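Probable hydrogenase nickel incorporation protein hypB (Methanocaldococcus jannaschii, PDB 2HF9) probably binds and hydrolyses GTP as a homodimer to drive nickel insertion into the metal centre of [NiFe] hydrogenases during their maturation. Local coordinates at residues Lys23-Ala26 and Asp27-Arg30; Ile76-Phe79 and Asp80-Met84; Glu209-Asp212 and Lys213-Phe217. One frame throughout, in Å; residues are numbered along the deposited sequence.

Interaction 1: Lys23-Ala26 and Asp27-Arg30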
ATOM      1  N   LYS A  23      -8.735  -5.332  21.655  1.00 24.06           N
ATOM      2  CA  LYS A  23      -8.742  -6.779  21.906  1.00 24.01           C
ATOM      3  C   LYS A  23     -10.015  -7.229  22.625  1.00 23.43           C
ATOM      4  O   LYS A  23     -10.594  -8.259  22.272  1.00 23.39           O
ATOM      5  CB  LYS A  23      -7.477  -7.209  22.674  1.00 24.27           C
ATOM      6  CG  LYS A  23      -7.420  -8.686  23.119  1.00 25.42           C
ATOM      7  CD  LYS A  23      -7.604  -9.702  21.977  1.00 27.48           C
ATOM      8  CE  LYS A  23      -6.345  -9.905  21.142  1.00 28.68           C
ATOM      9  NZ  LYS A  23      -6.209  -8.903  20.044  1.00 29.09           N
ATOM     10  N   ARG A  24     -10.451  -6.449  23.615  1.00 22.90           N
ATOM     11  CA  ARG A  24     -11.718  -6.702  24.310  1.00 22.37           C
ATOM     12  C   ARG A  24     -12.887  -6.733  23.327  1.00 21.43           C
ATOM     13  O   ARG A  24     -13.736  -7.623  23.389  1.00 21.13           O
ATOM     14  CB  ARG A  24     -11.987  -5.639  25.385  1.00 22.52           C
ATOM     15  CG  ARG A  24     -11.021  -5.638  26.569  1.00 23.26           C
ATOM     16  CD  ARG A  24     -11.590  -4.865  27.767  1.00 23.37           C
ATOM     17  NE  ARG A  24     -12.123  -3.548  27.405  1.00 26.23           N
ATOM     18  CZ  ARG A  24     -11.471  -2.394  27.549  1.00 26.81           C
ATOM     19  NH1 ARG A  24     -10.241  -2.368  28.052  1.00 27.62           N
ATOM     20  NH2 ARG A  24     -12.051  -1.258  27.188  1.00 26.58           N
ATOM     21  N   LEU A  25     -12.918  -5.758  22.419  1.00 20.33           N
ATOM     22  CA  LEU A  25     -14.000  -5.645  21.447  1.00 19.34           C
ATOM     23  C   LEU A  25     -13.924  -6.743  20.389  1.00 18.77           C
ATOM     24  O   LEU A  25     -14.951  -7.235  19.926  1.00 18.25           O
ATOM     25  CB  LEU A  25     -14.008  -4.257  20.799  1.00 19.35           C
ATOM     26  CG  LEU A  25     -14.319  -3.075  21.725  1.00 19.08           C
ATOM     27  CD1 LEU A  25     -14.436  -1.794  20.924  1.00 18.57           C
ATOM     28  CD2 LEU A  25     -15.592  -3.311  22.536  1.00 19.19           C
ATOM     29  N   ALA A  26     -12.698  -7.119  20.023  1.00 18.36           N
ATOM     30  CA  ALA A  26     -12.458  -8.221  19.091  1.00 18.15           C
ATOM     31  C   ALA A  26     -12.983  -9.547  19.636  1.00 18.08           C
ATOM     32  O   ALA A  26     -13.618 -10.315  18.912  1.00 18.05           O
ATOM     33  CB  ALA A  26     -10.977  -8.329  18.768  1.00 18.11           C
ATOM     34  N   ASP A  27     -12.728  -9.807  20.916  1.00 18.12           N
ATOM     35  CA  ASP A  27     -13.198 -11.031  21.563  1.00 18.28           C
ATOM     36  C   ASP A  27     -14.718 -11.064  21.643  1.00 17.95           C
ATOM     37  O   ASP A  27     -15.327 -12.120  21.471  1.00 18.14           O
ATOM     38  CB  ASP A  27     -12.574 -11.196  22.952  1.00 18.62           C
ATOM     39  CG  ASP A  27     -11.118 -11.630  22.893  1.00 19.97           C
ATOM     40  OD1 ASP A  27     -10.681 -12.163  21.848  1.00 20.88           O
ATOM     41  OD2 ASP A  27     -10.402 -11.438  23.901  1.00 21.65           O
ATOM     42  N   LYS A  28     -15.317  -9.900  21.889  1.00 17.65           N
ATOM     43  CA  LYS A  28     -16.771  -9.747  21.906  1.00 17.34           C
ATOM     44  C   LYS A  28     -17.387  -9.976  20.523  1.00 16.86           C
ATOM     45  O   LYS A  28     -18.439 -10.613  20.405  1.00 16.53           O
ATOM     46  CB  LYS A  28     -17.156  -8.374  22.460  1.00 17.44           C
ATOM     47  CG  LYS A  28     -16.810  -8.217  23.937  1.00 18.24           C
ATOM     48  CD  LYS A  28     -17.048  -6.808  24.448  1.00 18.99           C
ATOM     49  CE  LYS A  28     -16.611  -6.693  25.907  1.00 20.25           C
ATOM     50  NZ  LYS A  28     -17.441  -7.536  26.825  1.00 20.42           N
ATOM     51  N   ASN A  29     -16.719  -9.461  19.489  1.00 16.43           N
ATOM     52  CA  ASN A  29     -17.107  -9.710  18.099  1.00 16.25           C
ATOM     53  C   ASN A  29     -17.085 -11.200  17.767  1.00 16.23           C
ATOM     54  O   ASN A  29     -18.038 -11.712  17.184  1.00 15.95           O
ATOM     55  CB  ASN A  29     -16.197  -8.954  17.119  1.00 15.77           C
ATOM     56  CG  ASN A  29     -16.354  -7.440  17.195  1.00 15.90           C
ATOM     57  OD1 ASN A  29     -17.266  -6.915  17.845  1.00 14.55           O
ATOM     58  ND2 ASN A  29     -15.455  -6.726  16.516  1.00 14.57           N
ATOM     59  N   ARG A  30     -15.996 -11.883  18.138  1.00 16.48           N
ATOM     60  CA  ARG A  30     -15.850 -13.324  17.893  1.00 17.01           C
ATOM     61  C   ARG A  30     -16.932 -14.136  18.597  1.00 16.84           C
ATOM     62  O   ARG A  30     -17.504 -15.052  18.011  1.00 16.69           O
ATOM     63  CB  ARG A  30     -14.465 -13.831  18.312  1.00 16.99           C
ATOM     64  CG  ARG A  30     -13.519 -14.111  17.146  1.00 18.13           C
ATOM     65  CD  ARG A  30     -12.166 -14.647  17.610  1.00 17.94           C
ATOM     66  NE  ARG A  30     -11.515 -13.737  18.552  1.00 19.95           N
ATOM     67  CZ  ARG A  30     -10.716 -12.729  18.206  1.00 20.11           C
ATOM     68  NH1 ARG A  30     -10.439 -12.492  16.931  1.00 19.87           N
ATOM     69  NH2 ARG A  30     -10.185 -11.962  19.146  1.00 20.14           N
TER
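Arg-30 NH2 is gripped by two carboxylates, those of Asp-27 and Asp-137, and lies 3.7 Å from Ala-26 CB one turn back in helix 18-35. Its bond to Asp-27 OD1, 2.8 Å long and nearly straight, is a salt bridge that lies in the guanidinium plane but reaches the acid from its anti side, 27° out of the carboxylate plane. Arg-30 folds back over the helix through its bend at chi3 (-57°), and one guanidinium face lies above Ala-26 O, 3.7 Å from the plane and offset toward the rim. Lys-23 bends at chi2, chi3 and chi4; its CD passes 3.8 Å from Asp-27 OD2, while NZ stays 5.8 Å from Asp-27 OD1 and makes a long, weak ion pair with Asp-137. Four successive i to i+4 backbone bonds close the turn, from Asp-27 N to Lys-23 O through Arg-30 N to Ala-26 O. On another flank, Asn-29 ND2 bonds to Leu-138 O and Ala-104 O, and Leu-25 packs on helix 104-111 beside the zinc ligand His-105. Two carboxylates on NH2 and Thr-140 O on NH1 fix the rotation of the guanidinium, and the shared cation probably offsets the mutual repulsion of the two acids.

Interaction 2: Ile76-Phe79 and Asp80-Met84. With MG (magnesium ion), chain C; GSP (5'-guanosine-diphosphate-monothiophosphate), chain E.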
ATOM      1  N   ILE A  76     -13.138   5.599   0.184  1.00 12.35           N
ATOM      2  CA  ILE A  76     -14.426   5.617  -0.499  1.00 12.33           C
ATOM      3  C   ILE A  76     -14.873   4.165  -0.668  1.00 11.94           C
ATOM      4  O   ILE A  76     -14.466   3.470  -1.607  1.00 11.89           O
ATOM      5  CB  ILE A  76     -14.366   6.384  -1.851  1.00 12.37           C
ATOM      6  CG1 ILE A  76     -13.700   7.756  -1.653  1.00 12.62           C
ATOM      7  CG2 ILE A  76     -15.773   6.554  -2.431  1.00 13.29           C
ATOM      8  CD1 ILE A  76     -13.273   8.447  -2.928  1.00 12.57           C
ATOM      9  N   ALA A  77     -15.706   3.713   0.265  1.00 11.81           N
ATOM     10  CA  ALA A  77     -16.073   2.301   0.376  1.00 11.60           C
ATOM     11  C   ALA A  77     -16.970   1.783  -0.753  1.00 11.79           C
ATOM     12  O   ALA A  77     -17.029   0.571  -0.994  1.00 11.48           O
ATOM     13  CB  ALA A  77     -16.713   2.032   1.737  1.00 11.92           C
ATOM     14  N   LYS A  78     -17.645   2.694  -1.455  1.00 11.67           N
ATOM     15  CA  LYS A  78     -18.629   2.307  -2.473  1.00 12.33           C
ATOM     16  C   LYS A  78     -18.056   1.471  -3.623  1.00 11.85           C
ATOM     17  O   LYS A  78     -18.719   0.562  -4.103  1.00 11.52           O
ATOM     18  CB  LYS A  78     -19.394   3.525  -3.016  1.00 12.40           C
ATOM     19  CG  LYS A  78     -18.539   4.528  -3.778  1.00 13.36           C
ATOM     20  CD  LYS A  78     -19.388   5.615  -4.415  1.00 13.60           C
ATOM     21  CE  LYS A  78     -18.512   6.634  -5.134  1.00 16.11           C
ATOM     22  NZ  LYS A  78     -19.310   7.767  -5.691  1.00 17.47           N
ATOM     23  N   PHE A  79     -16.831   1.774  -4.055  1.00 11.88           N
ATOM     24  CA  PHE A  79     -16.223   1.062  -5.190  1.00 12.12           C
ATOM     25  C   PHE A  79     -16.233  -0.454  -4.992  1.00 12.01           C
ATOM     26  O   PHE A  79     -16.680  -1.204  -5.862  1.00 12.00           O
ATOM     27  CB  PHE A  79     -14.796   1.556  -5.456  1.00 12.29           C
ATOM     28  CG  PHE A  79     -14.723   2.987  -5.921  1.00 12.78           C
ATOM     29  CD1 PHE A  79     -14.334   3.996  -5.049  1.00 13.01           C
ATOM     30  CD2 PHE A  79     -15.054   3.322  -7.229  1.00 14.08           C
ATOM     31  CE1 PHE A  79     -14.269   5.322  -5.475  1.00 13.40           C
ATOM     32  CE2 PHE A  79     -14.998   4.640  -7.664  1.00 14.27           C
ATOM     33  CZ  PHE A  79     -14.603   5.645  -6.782  1.00 13.75           C
ATOM     34  N   ASP A  80     -15.749  -0.900  -3.839  1.00 12.05           N
ATOM     35  CA  ASP A  80     -15.678  -2.331  -3.560  1.00 11.96           C
ATOM     36  C   ASP A  80     -16.990  -2.904  -3.047  1.00 12.32           C
ATOM     37  O   ASP A  80     -17.304  -4.065  -3.319  1.00 11.92           O
ATOM     38  CB  ASP A  80     -14.538  -2.632  -2.596  1.00 11.72           C
ATOM     39  CG  ASP A  80     -13.181  -2.372  -3.214  1.00 11.38           C
ATOM     40  OD1 ASP A  80     -13.106  -2.088  -4.432  1.00 11.80           O
ATOM     41  OD2 ASP A  80     -12.179  -2.469  -2.488  1.00  9.24           O
ATOM     42  N   ALA A  81     -17.745  -2.095  -2.305  1.00 12.65           N
ATOM     43  CA  ALA A  81     -19.076  -2.496  -1.852  1.00 13.39           C
ATOM     44  C   ALA A  81     -19.961  -2.850  -3.050  1.00 14.03           C
ATOM     45  O   ALA A  81     -20.585  -3.914  -3.068  1.00 14.03           O
ATOM     46  CB  ALA A  81     -19.717  -1.397  -1.013  1.00 13.24           C
ATOM     47  N   GLU A  82     -19.988  -1.967  -4.049  1.00 14.85           N
ATOM     48  CA  GLU A  82     -20.785  -2.169  -5.267  1.00 15.86           C
ATOM     49  C   GLU A  82     -20.365  -3.429  -6.033  1.00 16.17           C
ATOM     50  O   GLU A  82     -21.217  -4.163  -6.553  1.00 16.48           O
ATOM     51  CB  GLU A  82     -20.727  -0.930  -6.170  1.00 16.07           C
ATOM     52  CG  GLU A  82     -21.560   0.248  -5.657  1.00 16.47           C
ATOM     53  CD  GLU A  82     -21.315   1.544  -6.417  1.00 16.55           C
ATOM     54  OE1 GLU A  82     -20.762   1.498  -7.538  1.00 18.10           O
ATOM     55  OE2 GLU A  82     -21.685   2.619  -5.891  1.00 17.19           O
ATOM     56  N   ARG A  83     -19.057  -3.682  -6.082  1.00 16.50           N
ATOM     57  CA  ARG A  83     -18.518  -4.903  -6.696  1.00 16.84           C
ATOM     58  C   ARG A  83     -19.006  -6.168  -5.988  1.00 16.96           C
ATOM     59  O   ARG A  83     -19.446  -7.111  -6.641  1.00 17.49           O
ATOM     60  CB  ARG A  83     -16.984  -4.863  -6.761  1.00 16.62           C
ATOM     61  CG  ARG A  83     -16.445  -4.114  -7.976  1.00 16.91           C
ATOM     62  CD  ARG A  83     -14.942  -3.865  -7.903  1.00 16.88           C
ATOM     63  NE  ARG A  83     -14.148  -5.080  -8.101  1.00 16.91           N
ATOM     64  CZ  ARG A  83     -12.817  -5.125  -8.075  1.00 17.01           C
ATOM     65  NH1 ARG A  83     -12.106  -4.026  -7.858  1.00 17.29           N
ATOM     66  NH2 ARG A  83     -12.192  -6.281  -8.259  1.00 17.19           N
ATOM     67  N   MET A  84     -18.950  -6.178  -4.658  1.00 17.13           N
ATOM     68  CA  MET A  84     -19.395  -7.336  -3.878  1.00 17.04           C
ATOM     69  C   MET A  84     -20.902  -7.545  -3.945  1.00 17.97           C
ATOM     70  O   MET A  84     -21.377  -8.683  -3.912  1.00 18.11           O
ATOM     71  CB  MET A  84     -18.952  -7.207  -2.425  1.00 16.86           C
ATOM     72  CG  MET A  84     -17.451  -7.214  -2.250  1.00 16.57           C
ATOM     73  SD  MET A  84     -16.992  -6.751  -0.584  1.00 15.17           S
ATOM     74  CE  MET A  84     -15.249  -6.429  -0.833  1.00 15.87           C
TER
HETATM   75 MG    MG C 301     -10.577  -3.733  -3.088  1.00  9.08          MG
HETATM   76  PG  GSP E 300      -7.898  -1.981  -3.207  1.00 11.07           P
HETATM   77  O3B GSP E 300      -7.400  -3.094  -4.257  1.00  9.62           O
HETATM   78  S1G GSP E 300      -6.661  -1.685  -2.043  1.00 14.64           S
HETATM   79  O2G GSP E 300      -8.175  -0.712  -4.033  1.00 11.12           O
HETATM   80  O3G GSP E 300      -9.197  -2.464  -2.540  1.00 11.07           O
HETATM   81  PB  GSP E 300      -7.699  -4.674  -4.133  1.00  7.54           P
HETATM   82  O1B GSP E 300      -6.624  -5.297  -3.334  1.00  6.95           O
HETATM   83  O2B GSP E 300      -9.048  -4.979  -3.623  1.00  6.70           O
HETATM   84  PA  GSP E 300      -8.503  -5.436  -6.826  1.00  8.40           P
HETATM   85  O1A GSP E 300      -9.317  -6.649  -6.580  1.00  7.61           O
HETATM   86  O2A GSP E 300      -9.351  -4.242  -7.076  1.00  7.27           O
HETATM   87  O3A GSP E 300      -7.438  -5.173  -5.647  1.00  7.92           O
HETATM   88  O5' GSP E 300      -7.500  -5.743  -8.038  1.00  8.66           O
HETATM   89  C5' GSP E 300      -6.564  -4.777  -8.474  1.00  9.19           C
HETATM   90  C4' GSP E 300      -6.258  -4.985  -9.954  1.00  9.10           C
HETATM   91  O4' GSP E 300      -5.494  -6.164 -10.145  1.00  8.82           O
HETATM   92  C3' GSP E 300      -7.504  -5.140 -10.811  1.00  9.46           C
HETATM   93  O3' GSP E 300      -7.236  -4.451 -12.011  1.00 10.23           O
HETATM   94  C2' GSP E 300      -7.597  -6.628 -11.068  1.00  9.52           C
HETATM   95  O2' GSP E 300      -8.181  -6.918 -12.310  1.00 11.22           O
HETATM   96  C1' GSP E 300      -6.137  -7.038 -11.060  1.00  8.75           C
HETATM   97  N9  GSP E 300      -5.835  -8.405 -10.606  1.00  8.24           N
HETATM   98  C8  GSP E 300      -6.148  -8.993  -9.405  1.00  8.37           C
HETATM   99  N7  GSP E 300      -5.621 -10.238  -9.402  1.00  8.78           N
HETATM  100  C5  GSP E 300      -4.966 -10.442 -10.569  1.00  8.34           C
HETATM  101  C6  GSP E 300      -4.251 -11.524 -11.079  1.00  8.74           C
HETATM  102  O6  GSP E 300      -4.128 -12.555 -10.420  1.00  7.63           O
HETATM  103  N1  GSP E 300      -3.675 -11.424 -12.333  1.00  8.29           N
HETATM  104  C2  GSP E 300      -3.814 -10.262 -13.075  1.00  8.22           C
HETATM  105  N2  GSP E 300      -3.265 -10.172 -14.282  1.00  8.01           N
HETATM  106  N3  GSP E 300      -4.521  -9.189 -12.564  1.00  8.10           N
HETATM  107  C4  GSP E 300      -5.084  -9.286 -11.328  1.00  8.28           C
HETATM  108  O   HOH W   1     -13.899   0.822  -2.028  1.00  9.27           O
HETATM  109  O   HOH W   2     -10.660  -3.042  -5.008  1.00  8.69           O
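A chi1 of -84° sets Arg-83 CG beside its own backbone N and runs it past the carbonyl of Phe-79, with CG 3.6 Å from Phe-79 O; a similar chi1 in Asp-80 (-67°) helps send the two side chains from helix 78-85 to their targets, Asp-80 to the magnesium ion and Arg-83 to the alpha-phosphate. The backbone carries them: Ala-81 N bonds to Ala-77 O and Glu-82 N to Lys-78 O, whereas Arg-83 N reaches Phe-79 O only weakly. One water bridges Ile-76 O and Asp-80 N. Asp-80 OD2 binds the magnesium ion at 2.1 Å; O3G and O2B of the GTP analogue, a second water, Thr-52 and Glu-125 complete the site. That water lies 2.7 Å from Asp-80 OD1, which also meets Lys-158 of the second subunit in a salt bridge. Arg-83 bends at chi3 (72°), and its NH1 donates to the alpha-phosphate oxygen O2A at 2.9 Å, near the guanidinium plane, while the bond from NH2 to O1A is weak; Glu-56 of helix 51-62 makes a salt bridge to NH2. On the outer flank Lys-78 and Glu-82 run alongside each other in the same direction, with Lys-78 CB 3.8 Å from Glu-82 OE2. The helix belongs to the beta-alpha-beta unit of strands 68-74 and 90-95 in this P-loop GTPase. It thus supplies a carboxylate ligand for the metal and a guanidinium donor for the alpha-phosphate, and Lys-158, whose NZ also hydrogen-bonds to the nucleotide, ties this charge network to the dimer partner.

Interaction 3: Glu209-Asp212 and Lys213-Phe217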
ATOM      1  N   GLU A 209      -5.354 -20.353 -11.337  1.00  9.39           N
ATOM      2  CA  GLU A 209      -4.426 -21.315 -10.746  1.00  9.59           C
ATOM      3  C   GLU A 209      -4.181 -20.974  -9.274  1.00  9.42           C
ATOM      4  O   GLU A 209      -3.869 -19.829  -8.936  1.00  8.87           O
ATOM      5  CB  GLU A 209      -3.098 -21.362 -11.508  1.00  9.91           C
ATOM      6  CG  GLU A 209      -2.166 -22.455 -10.981  1.00 10.38           C
ATOM      7  CD  GLU A 209      -0.797 -22.487 -11.640  1.00 10.89           C
ATOM      8  OE1 GLU A 209      -0.545 -21.716 -12.584  1.00 12.64           O
ATOM      9  OE2 GLU A 209       0.037 -23.299 -11.193  1.00 14.08           O
ATOM     10  N   GLY A 210      -4.339 -21.976  -8.412  1.00  9.20           N
ATOM     11  CA  GLY A 210      -4.156 -21.804  -6.977  1.00  9.26           C
ATOM     12  C   GLY A 210      -5.437 -21.498  -6.216  1.00  9.20           C
ATOM     13  O   GLY A 210      -5.453 -21.549  -4.982  1.00  8.81           O
ATOM     14  N   PHE A 211      -6.511 -21.182  -6.937  1.00  9.09           N
ATOM     15  CA  PHE A 211      -7.784 -20.842  -6.290  1.00  9.48           C
ATOM     16  C   PHE A 211      -8.319 -21.991  -5.430  1.00  9.73           C
ATOM     17  O   PHE A 211      -8.862 -21.756  -4.350  1.00  9.31           O
ATOM     18  CB  PHE A 211      -8.835 -20.378  -7.307  1.00  9.33           C
ATOM     19  CG  PHE A 211     -10.075 -19.791  -6.677  1.00  9.86           C
ATOM     20  CD1 PHE A 211     -10.003 -18.625  -5.911  1.00 10.25           C
ATOM     21  CD2 PHE A 211     -11.315 -20.407  -6.839  1.00 10.19           C
ATOM     22  CE1 PHE A 211     -11.147 -18.080  -5.323  1.00 10.75           C
ATOM     23  CE2 PHE A 211     -12.462 -19.865  -6.261  1.00 10.38           C
ATOM     24  CZ  PHE A 211     -12.376 -18.701  -5.495  1.00 10.29           C
ATOM     25  N   ASP A 212      -8.144 -23.222  -5.915  1.00 10.14           N
ATOM     26  CA  ASP A 212      -8.522 -24.436  -5.178  1.00 10.83           C
ATOM     27  C   ASP A 212      -7.943 -24.442  -3.754  1.00 10.79           C
ATOM     28  O   ASP A 212      -8.620 -24.844  -2.810  1.00 10.67           O
ATOM     29  CB  ASP A 212      -8.080 -25.693  -5.953  1.00 11.05           C
ATOM     30  CG  ASP A 212      -8.491 -26.992  -5.269  1.00 12.52           C
ATOM     31  OD1 ASP A 212      -9.689 -27.159  -4.963  1.00 14.39           O
ATOM     32  OD2 ASP A 212      -7.614 -27.856  -5.048  1.00 14.17           O
ATOM     33  N   LYS A 213      -6.700 -23.983  -3.614  1.00 11.09           N
ATOM     34  CA  LYS A 213      -6.028 -23.918  -2.313  1.00 11.61           C
ATOM     35  C   LYS A 213      -6.598 -22.836  -1.390  1.00 11.56           C
ATOM     36  O   LYS A 213      -6.575 -22.992  -0.168  1.00 11.35           O
ATOM     37  CB  LYS A 213      -4.514 -23.730  -2.484  1.00 11.91           C
ATOM     38  CG  LYS A 213      -3.819 -24.789  -3.352  1.00 13.46           C
ATOM     39  CD  LYS A 213      -4.033 -26.214  -2.837  1.00 16.49           C
ATOM     40  CE  LYS A 213      -3.120 -26.544  -1.662  1.00 17.62           C
ATOM     41  NZ  LYS A 213      -3.361 -27.937  -1.161  1.00 19.15           N
ATOM     42  N   VAL A 214      -7.100 -21.742  -1.965  1.00 11.52           N
ATOM     43  CA  VAL A 214      -7.758 -20.705  -1.156  1.00 11.38           C
ATOM     44  C   VAL A 214      -9.100 -21.237  -0.643  1.00 11.46           C
ATOM     45  O   VAL A 214      -9.409 -21.112   0.541  1.00 11.29           O
ATOM     46  CB  VAL A 214      -7.953 -19.363  -1.918  1.00 11.44           C
ATOM     47  CG1 VAL A 214      -8.531 -18.288  -0.981  1.00 11.22           C
ATOM     48  CG2 VAL A 214      -6.632 -18.880  -2.525  1.00 11.15           C
ATOM     49  N   LEU A 215      -9.883 -21.842  -1.536  1.00 11.40           N
ATOM     50  CA  LEU A 215     -11.142 -22.483  -1.147  1.00 11.80           C
ATOM     51  C   LEU A 215     -10.915 -23.518  -0.051  1.00 11.95           C
ATOM     52  O   LEU A 215     -11.682 -23.592   0.907  1.00 12.19           O
ATOM     53  CB  LEU A 215     -11.824 -23.136  -2.350  1.00 11.54           C
ATOM     54  CG  LEU A 215     -12.472 -22.219  -3.387  1.00 11.66           C
ATOM     55  CD1 LEU A 215     -12.870 -23.028  -4.616  1.00 11.78           C
ATOM     56  CD2 LEU A 215     -13.679 -21.484  -2.811  1.00 11.40           C
ATOM     57  N   GLU A 216      -9.851 -24.304  -0.200  1.00 12.14           N
ATOM     58  CA  GLU A 216      -9.459 -25.296   0.793  1.00 12.62           C
ATOM     59  C   GLU A 216      -9.248 -24.654   2.167  1.00 12.33           C
ATOM     60  O   GLU A 216      -9.747 -25.160   3.178  1.00 11.86           O
ATOM     61  CB  GLU A 216      -8.182 -26.011   0.345  1.00 12.96           C
ATOM     62  CG  GLU A 216      -7.725 -27.107   1.286  1.00 14.73           C
ATOM     63  CD  GLU A 216      -6.391 -27.699   0.882  1.00 17.89           C
ATOM     64  OE1 GLU A 216      -5.859 -27.326  -0.187  1.00 20.01           O
ATOM     65  OE2 GLU A 216      -5.869 -28.538   1.636  1.00 19.25           O
ATOM     66  N   PHE A 217      -8.516 -23.540   2.189  1.00 11.91           N
ATOM     67  CA  PHE A 217      -8.276 -22.802   3.428  1.00 12.10           C
ATOM     68  C   PHE A 217      -9.573 -22.323   4.071  1.00 12.01           C
ATOM     69  O   PHE A 217      -9.742 -22.457   5.284  1.00 11.74           O
ATOM     70  CB  PHE A 217      -7.327 -21.612   3.209  1.00 11.96           C
ATOM     71  CG  PHE A 217      -7.143 -20.758   4.437  1.00 12.19           C
ATOM     72  CD1 PHE A 217      -6.229 -21.124   5.422  1.00 12.61           C
ATOM     73  CD2 PHE A 217      -7.905 -19.605   4.625  1.00 12.69           C
ATOM     74  CE1 PHE A 217      -6.064 -20.347   6.571  1.00 12.26           C
ATOM     75  CE2 PHE A 217      -7.747 -18.824   5.774  1.00 12.38           C
ATOM     76  CZ  PHE A 217      -6.825 -19.199   6.747  1.00 12.11           C
TER
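Phe-211 and Leu-215 pack one turn apart at the start of helix 211-224, the C-terminal helix of this P-loop NTPase fold, with Gly-210 as N-cap. A chi1 of -170° turns the Phe-211 ring to where Leu-215 can meet it. Leu-215, whose CG sits beside its own backbone N, brings its branch point over the ring in an off-centre CH-pi contact: CG is 4.2 Å from the centroid, 30° off the ring normal. The two side chains cross at a slant, and CD1 of Leu-215 comes within 3.6 Å of Phe-211 CE2. Leu-58 of helix 51-62 packs against both, and Lys-57 and Asn-61 also touch the ring. In the backbone, Leu-215 N bonds to Phe-211 O almost straight, and Glu-216 N to Asp-212 O. Gly-210 O, by contrast, takes weak bonds from Lys-213 N and Val-214 N; Gly-210 itself, at phi 94°, has a backbone conformation that calls for glycine. Val-214 and Lys-213 both touch Val-201 of strand 199-202, an outermost strand of the sheet. On the exposed flank Lys-213 curls through bends at chi2 and chi3, while Glu-216 stays extended; the salt bridge between them is made at the syn lone pair of Glu-216 OE1, 2.7 Å from Lys-213 NZ.

Overall arrangement
All three interactions are local, each within one continuous stretch, so none closes a long loop; they follow in series along the chain, neither nested nor crossed. Interaction 1, in helix 18-35 near the N terminus, meets helix 104-111 at the zinc-binding side. Interaction 2 follows strand 68-74 and brings helix 78-85 to the magnesium and nucleotide site and to the second subunit. Interaction 3 opens the C-terminal helix, which packs on helix 51-62 and strand 199-202, an outermost strand of the seven-stranded parallel sheet. Interactions 1 and 3 lie on opposite sides of the chain's centre, their centres about 28 Å apart.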